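PDB 3DV8: transcriptional regulator, Crp/Fnr family from Eubacterium rectale ATCC 33656, which probably regulates transcription as a dimer of the Crp/Fnr type, joining a cyclic nucleotide-binding domain to a helix-turn-helix that would bind DNA. Local coordinates for the interface of chains A and B. Residues are numbered along the deposited sequence; one frame, centred on the assembly and turned at random. Chains: chain A/B, transcriptional regulator, Crp/Fnr family.

Contact 1: the interface of chains A and B. Residues chain A 115-119, 122-123, 126; chain B 115-119, 122-123, 126.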
# COMPACT_ATOMS: atom_id res chain seq x y z
N MSE A 115 6.33 -18.64 -13.54
CA MSE A 115 5.74 -17.30 -13.73
C MSE A 115 6.24 -16.61 -15.02
O MSE A 115 5.49 -15.88 -15.68
CB MSE A 115 6.08 -16.45 -12.50
CG MSE A 115 5.15 -15.32 -12.19
SE MSE A 115 5.83 -14.26 -10.67
CE MSE A 115 6.74 -15.41 -9.75
N LYS A 116 7.51 -16.85 -15.37
CA LYS A 116 8.15 -16.31 -16.58
C LYS A 116 7.43 -16.78 -17.86
O LYS A 116 7.24 -15.98 -18.76
CB LYS A 116 9.64 -16.71 -16.61
CG LYS A 116 10.50 -16.27 -17.82
CD LYS A 116 11.93 -16.84 -17.68
CE LYS A 116 12.84 -16.51 -18.86
NZ LYS A 116 12.38 -17.11 -20.15
N ASP A 117 7.03 -18.05 -17.90
CA ASP A 117 6.38 -18.68 -19.07
C ASP A 117 4.86 -18.76 -19.06
O ASP A 117 4.27 -18.90 -20.13
CB ASP A 117 6.89 -20.12 -19.25
CG ASP A 117 8.38 -20.19 -19.54
OD1 ASP A 117 8.99 -19.20 -19.98
OD2 ASP A 117 8.94 -21.29 -19.34
N SER A 118 4.23 -18.71 -17.89
CA SER A 118 2.77 -18.84 -17.76
C SER A 118 2.06 -17.51 -17.48
O SER A 118 2.28 -16.88 -16.43
CB SER A 118 2.45 -19.84 -16.64
OG SER A 118 1.06 -20.05 -16.46
N ALA A 119 1.22 -17.08 -18.43
CA ALA A 119 0.35 -15.92 -18.24
C ALA A 119 -0.64 -16.18 -17.08
O ALA A 119 -0.81 -15.28 -16.26
CB ALA A 119 -0.41 -15.57 -19.53
N ALA A 122 1.26 -15.84 -13.90
CA ALA A 122 1.63 -14.41 -13.85
C ALA A 122 0.45 -13.54 -13.40
O ALA A 122 0.59 -12.72 -12.50
CB ALA A 122 2.13 -13.94 -15.18
N ASN A 123 -0.70 -13.73 -14.05
CA ASN A 123 -1.95 -13.03 -13.70
C ASN A 123 -2.47 -13.40 -12.31
O ASN A 123 -3.03 -12.56 -11.63
CB ASN A 123 -3.07 -13.25 -14.75
CG ASN A 123 -2.84 -12.47 -16.04
OD1 ASN A 123 -1.71 -12.28 -16.48
ND2 ASN A 123 -3.92 -12.03 -16.66
N ASN A 126 -0.56 -11.35 -9.86
CA ASN A 126 -1.11 -9.97 -9.88
C ASN A 126 -2.29 -9.85 -8.94
O ASN A 126 -2.34 -8.92 -8.13
CB ASN A 126 -1.61 -9.55 -11.28
CG ASN A 126 -0.50 -9.11 -12.19
OD1 ASN A 126 0.07 -8.05 -11.99
ND2 ASN A 126 -0.22 -9.90 -13.23
N MSE B 115 -2.84 -9.14 -21.89
CA MSE B 115 -2.36 -9.60 -20.57
C MSE B 115 -2.77 -11.06 -20.26
O MSE B 115 -2.01 -11.80 -19.62
CB MSE B 115 -2.92 -8.65 -19.50
CG MSE B 115 -2.15 -8.53 -18.23
SE MSE B 115 -3.11 -7.38 -16.94
CE MSE B 115 -4.01 -6.31 -17.95
N LYS B 116 -3.95 -11.45 -20.73
CA LYS B 116 -4.49 -12.82 -20.57
C LYS B 116 -3.58 -13.87 -21.22
O LYS B 116 -3.35 -14.92 -20.64
CB LYS B 116 -5.92 -12.89 -21.14
CG LYS B 116 -6.66 -14.24 -21.09
CD LYS B 116 -8.04 -14.10 -21.79
CE LYS B 116 -8.83 -15.41 -21.86
NZ LYS B 116 -8.16 -16.47 -22.67
N ASP B 117 -3.06 -13.56 -22.41
CA ASP B 117 -2.21 -14.47 -23.21
C ASP B 117 -0.70 -14.30 -23.10
O ASP B 117 0.02 -15.24 -23.41
CB ASP B 117 -2.56 -14.34 -24.71
CG ASP B 117 -3.99 -14.75 -25.03
OD1 ASP B 117 -4.64 -15.47 -24.24
OD2 ASP B 117 -4.46 -14.34 -26.11
N SER B 118 -0.23 -13.12 -22.71
CA SER B 118 1.21 -12.82 -22.63
C SER B 118 1.75 -12.81 -21.19
O SER B 118 1.35 -11.98 -20.37
CB SER B 118 1.48 -11.47 -23.29
OG SER B 118 2.86 -11.12 -23.29
N ALA B 119 2.65 -13.75 -20.90
CA ALA B 119 3.39 -13.77 -19.63
C ALA B 119 4.24 -12.49 -19.49
O ALA B 119 4.23 -11.91 -18.41
CB ALA B 119 4.25 -15.03 -19.50
N ALA B 122 1.95 -9.69 -18.66
CA ALA B 122 1.44 -10.02 -17.31
C ALA B 122 2.47 -9.69 -16.23
O ALA B 122 2.14 -9.03 -15.24
CB ALA B 122 1.06 -11.47 -17.23
N ASN B 123 3.71 -10.16 -16.42
CA ASN B 123 4.83 -9.87 -15.51
C ASN B 123 5.20 -8.39 -15.49
O ASN B 123 5.60 -7.88 -14.45
CB ASN B 123 6.08 -10.72 -15.83
CG ASN B 123 5.94 -12.18 -15.40
OD1 ASN B 123 4.86 -12.76 -15.46
ND2 ASN B 123 7.04 -12.79 -14.99
N ASN B 126 2.82 -6.70 -13.17
CA ASN B 126 3.25 -7.01 -11.78
C ASN B 126 4.28 -6.02 -11.30
O ASN B 126 4.15 -5.46 -10.21
CB ASN B 126 3.87 -8.41 -11.63
CG ASN B 126 2.84 -9.51 -11.56
OD1 ASN B 126 2.15 -9.63 -10.55
ND2 ASN B 126 2.76 -10.35 -12.59
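A:Asn123 and A:Asn126, like their twins B:Asn123 and B:Asn126, set CG beside the backbone N and anti to the carbonyl carbon (chi1 -80° at A:Asn126). From helix 119-145 this brings the A:Asn126 and B:Asn126 amides together at the two-fold axis and points A:Asn123 to the end of the partner's helix 108-117. A:Asn126 and B:Asn126 cross obliquely, their amide planes stacked 11° apart, with CG 3.4 Å from CG. ND2 of A:Asn126 donates to the backbone O of B:Ala122 at 3.2 Å, almost straight (177° at the hydrogen). The acceptor lies in the donor's amide plane, whereas the donor stands above the carbonyl plane, away from its lone pairs. The twin bond runs from B:Asn126 to A:Ala122, so each amide is tied to the opposite helix, which would help to set its rotation. As modelled, OD1 of A:Asn126 and OD1 of B:Asn126, both acceptors, lie an unfavourable 3.0 Å apart. An alanine here removes the amide of A:Asn126, and with it this bond and the stack, and would probably loosen the crossing. Small residues suit the crossing itself: CB of A:Ala122 meets CB of B:Ala122 at 3.4 Å, and the CA atoms of A:Ala119 and B:Ala119 are 4.0 Å apart. CB of A:Ala119 points at the backbone of B:Lys116 and B:Asp117. As modelled, A:Asn123 turns its carbonyl toward another acceptor, and the reversed amide would offer an N-H instead: OD1 of A:Asn123 lies 3.2 Å from O of B:Met115.

Contact 2: the interface of chains A and B. Residues chain A 86-91, 129, 133; chain B 126-127, 129-131, 134.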
# COMPACT_ATOMS: atom_id res chain seq x y z
N MSE A 86 10.66 -10.36 -7.52
CA MSE A 86 10.18 -9.15 -8.20
C MSE A 86 11.07 -7.97 -7.84
O MSE A 86 11.01 -7.48 -6.71
CB MSE A 86 8.75 -8.87 -7.80
CG MSE A 86 7.77 -9.87 -8.37
SE MSE A 86 6.29 -10.22 -7.16
CE MSE A 86 7.19 -11.00 -5.53
N ARG A 87 11.89 -7.53 -8.80
CA ARG A 87 12.80 -6.39 -8.62
C ARG A 87 12.10 -5.11 -8.14
O ARG A 87 12.65 -4.39 -7.31
CB ARG A 87 13.57 -6.11 -9.92
N SER A 88 10.89 -4.86 -8.62
CA SER A 88 10.13 -3.65 -8.25
C SER A 88 9.55 -3.59 -6.82
O SER A 88 9.04 -2.53 -6.45
CB SER A 88 9.02 -3.37 -9.27
OG SER A 88 9.59 -3.23 -10.56
N ILE A 89 9.60 -4.69 -6.05
CA ILE A 89 9.20 -4.65 -4.62
C ILE A 89 10.41 -4.08 -3.88
O ILE A 89 11.36 -4.79 -3.62
CB ILE A 89 8.82 -6.05 -4.02
CG1 ILE A 89 7.62 -6.68 -4.72
CG2 ILE A 89 8.54 -5.94 -2.50
CD1 ILE A 89 6.30 -5.91 -4.54
N GLN A 90 10.36 -2.78 -3.59
CA GLN A 90 11.47 -2.05 -2.94
C GLN A 90 11.17 -1.65 -1.50
O GLN A 90 11.57 -0.59 -1.04
CB GLN A 90 11.89 -0.87 -3.83
CG GLN A 90 12.58 -1.29 -5.12
CD GLN A 90 13.95 -1.93 -4.86
OE1 GLN A 90 14.72 -1.46 -4.02
NE2 GLN A 90 14.25 -3.00 -5.58
N PHE A 91 10.46 -2.53 -0.80
CA PHE A 91 10.15 -2.38 0.63
C PHE A 91 10.30 -3.74 1.29
O PHE A 91 10.07 -4.78 0.65
CB PHE A 91 8.74 -1.82 0.88
CG PHE A 91 7.62 -2.71 0.37
CD1 PHE A 91 7.27 -2.70 -0.99
CD2 PHE A 91 6.89 -3.52 1.24
CE1 PHE A 91 6.21 -3.51 -1.48
CE2 PHE A 91 5.83 -4.33 0.78
CZ PHE A 91 5.49 -4.33 -0.59
N MSE A 129 -1.07 -9.99 -5.41
CA MSE A 129 -0.54 -8.64 -5.07
C MSE A 129 -1.62 -7.59 -4.86
O MSE A 129 -1.54 -6.83 -3.90
CB MSE A 129 0.43 -8.07 -6.12
CG MSE A 129 1.88 -7.98 -5.70
SE MSE A 129 2.79 -6.66 -6.79
CE MSE A 129 2.45 -7.39 -8.45
N PHE A 133 -2.22 -5.34 -1.74
CA PHE A 133 -2.21 -3.89 -2.01
C PHE A 133 -3.51 -3.31 -1.43
O PHE A 133 -3.46 -2.33 -0.70
CB PHE A 133 -2.17 -3.60 -3.53
CG PHE A 133 -1.63 -2.22 -3.93
CD1 PHE A 133 -1.72 -1.08 -3.11
CD2 PHE A 133 -1.12 -2.06 -5.22
CE1 PHE A 133 -1.23 0.15 -3.54
CE2 PHE A 133 -0.64 -0.83 -5.67
CZ PHE A 133 -0.70 0.28 -4.83
N ASN B 126 2.82 -6.70 -13.17
CA ASN B 126 3.25 -7.01 -11.78
C ASN B 126 4.28 -6.02 -11.30
O ASN B 126 4.15 -5.46 -10.21
CB ASN B 126 3.87 -8.41 -11.63
CG ASN B 126 2.84 -9.51 -11.56
OD1 ASN B 126 2.15 -9.63 -10.55
ND2 ASN B 126 2.76 -10.35 -12.59
N GLU B 127 5.31 -5.82 -12.12
CA GLU B 127 6.40 -4.88 -11.83
C GLU B 127 5.88 -3.44 -11.71
O GLU B 127 6.38 -2.66 -10.89
CB GLU B 127 7.55 -4.97 -12.86
CG GLU B 127 8.25 -6.37 -12.96
CD GLU B 127 8.80 -6.95 -11.63
OE1 GLU B 127 9.14 -6.17 -10.71
OE2 GLU B 127 8.91 -8.20 -11.53
N MSE B 129 2.66 -2.69 -10.77
CA MSE B 129 1.97 -2.74 -9.45
C MSE B 129 2.92 -2.69 -8.26
O MSE B 129 2.65 -1.96 -7.31
CB MSE B 129 1.08 -3.99 -9.26
CG MSE B 129 -0.41 -3.74 -9.25
SE MSE B 129 -1.30 -5.20 -8.34
CE MSE B 129 -0.69 -6.59 -9.39
N ALA B 130 3.97 -3.50 -8.30
CA ALA B 130 5.00 -3.55 -7.25
C ALA B 130 5.62 -2.17 -6.99
O ALA B 130 5.82 -1.80 -5.83
CB ALA B 130 6.07 -4.58 -7.59
N THR B 131 5.90 -1.42 -8.06
CA THR B 131 6.43 -0.04 -7.97
C THR B 131 5.47 0.88 -7.21
O THR B 131 5.89 1.60 -6.29
CB THR B 131 6.66 0.58 -9.38
OG1 THR B 131 7.50 -0.28 -10.15
CG2 THR B 131 7.30 1.96 -9.29
N SER B 134 5.18 -0.28 -3.66
CA SER B 134 6.36 0.26 -2.98
C SER B 134 6.22 1.76 -2.67
O SER B 134 6.57 2.17 -1.56
CB SER B 134 7.65 -0.00 -3.77
OG SER B 134 7.85 -1.38 -4.02
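A:Ser88, in the loop that follows the 3-10 helix 80-85, presses its CB against B:Ala130 and B:Glu127 on the partner's helix 119-145, the close-packed part of this contact. B:Glu127 bends at chi2 (-54°) so that its carboxylate curls back to the loop. There OE1 of B:Glu127 accepts twice from A:Ser88: from the backbone N at 3.0 Å, nearly along the C-O axis, and from the hydroxyl OG at 3.0 Å through the anti lone pair. Two donors on one oxygen would probably favour the ionised carboxylate.

One turn beyond B:Ala130, B:Ser134 works as a compact clasp. OG of B:Ser134 lies beside its own backbone N and donates to O of A:Ser88 at 2.9 Å, in the carbonyl plane and on a lone pair. The same OG of B:Ser134 also receives the N-H of A:Gln90, N to OG 2.9 Å, nearly straight. Its own helix offers it a further acceptor, O of B:Ala130, so its one hydrogen probably alternates between, or is shared by, the two carbonyls. This OG also meets the ring edge of A:Phe91, in plane.

Apolar packing fills in between: CD1 of A:Ile89 touches CB of B:Ala130 at 3.3 Å, where alanine lets the loop come close. Nearer the axis, the flexible selenoether ends of A:Met129 and B:Met129 (both modelled as selenomethionine) lie alongside one another, CE of A:Met129 3.4 Å from CE of B:Met129.

The rim is looser. A:Met86 merely crosses the other carboxylate oxygen obliquely, CA 3.7 Å from OE2 of B:Glu127, and A:Arg87 is modelled no further than CB, which suggests a mobile side chain.

In the fold, the loop belongs to the cyclic nucleotide-binding domain, just after Cys84 of the Cys44-Cys84 disulfide, and docks on the other chain's long dimer helix.

The C-alpha centres of contact 1 and contact 2 lie about 15 Å apart, and B:Asn126 belongs to both. Helix 119-145 runs through each: contact 1 takes its beginning, where it crosses its twin beside the end of helix 108-117, and contact 2 takes its middle, where a loop of the partner's cyclic nucleotide-binding domain joins the helix pair. Since the two-fold axis repeats contact 2 with the chains exchanged, both cyclic nucleotide-binding-type domains brace the pair. This fits the central-helix dimer of the Crp/Fnr family, and changes in either domain could plausibly reach the DNA-binding part through it.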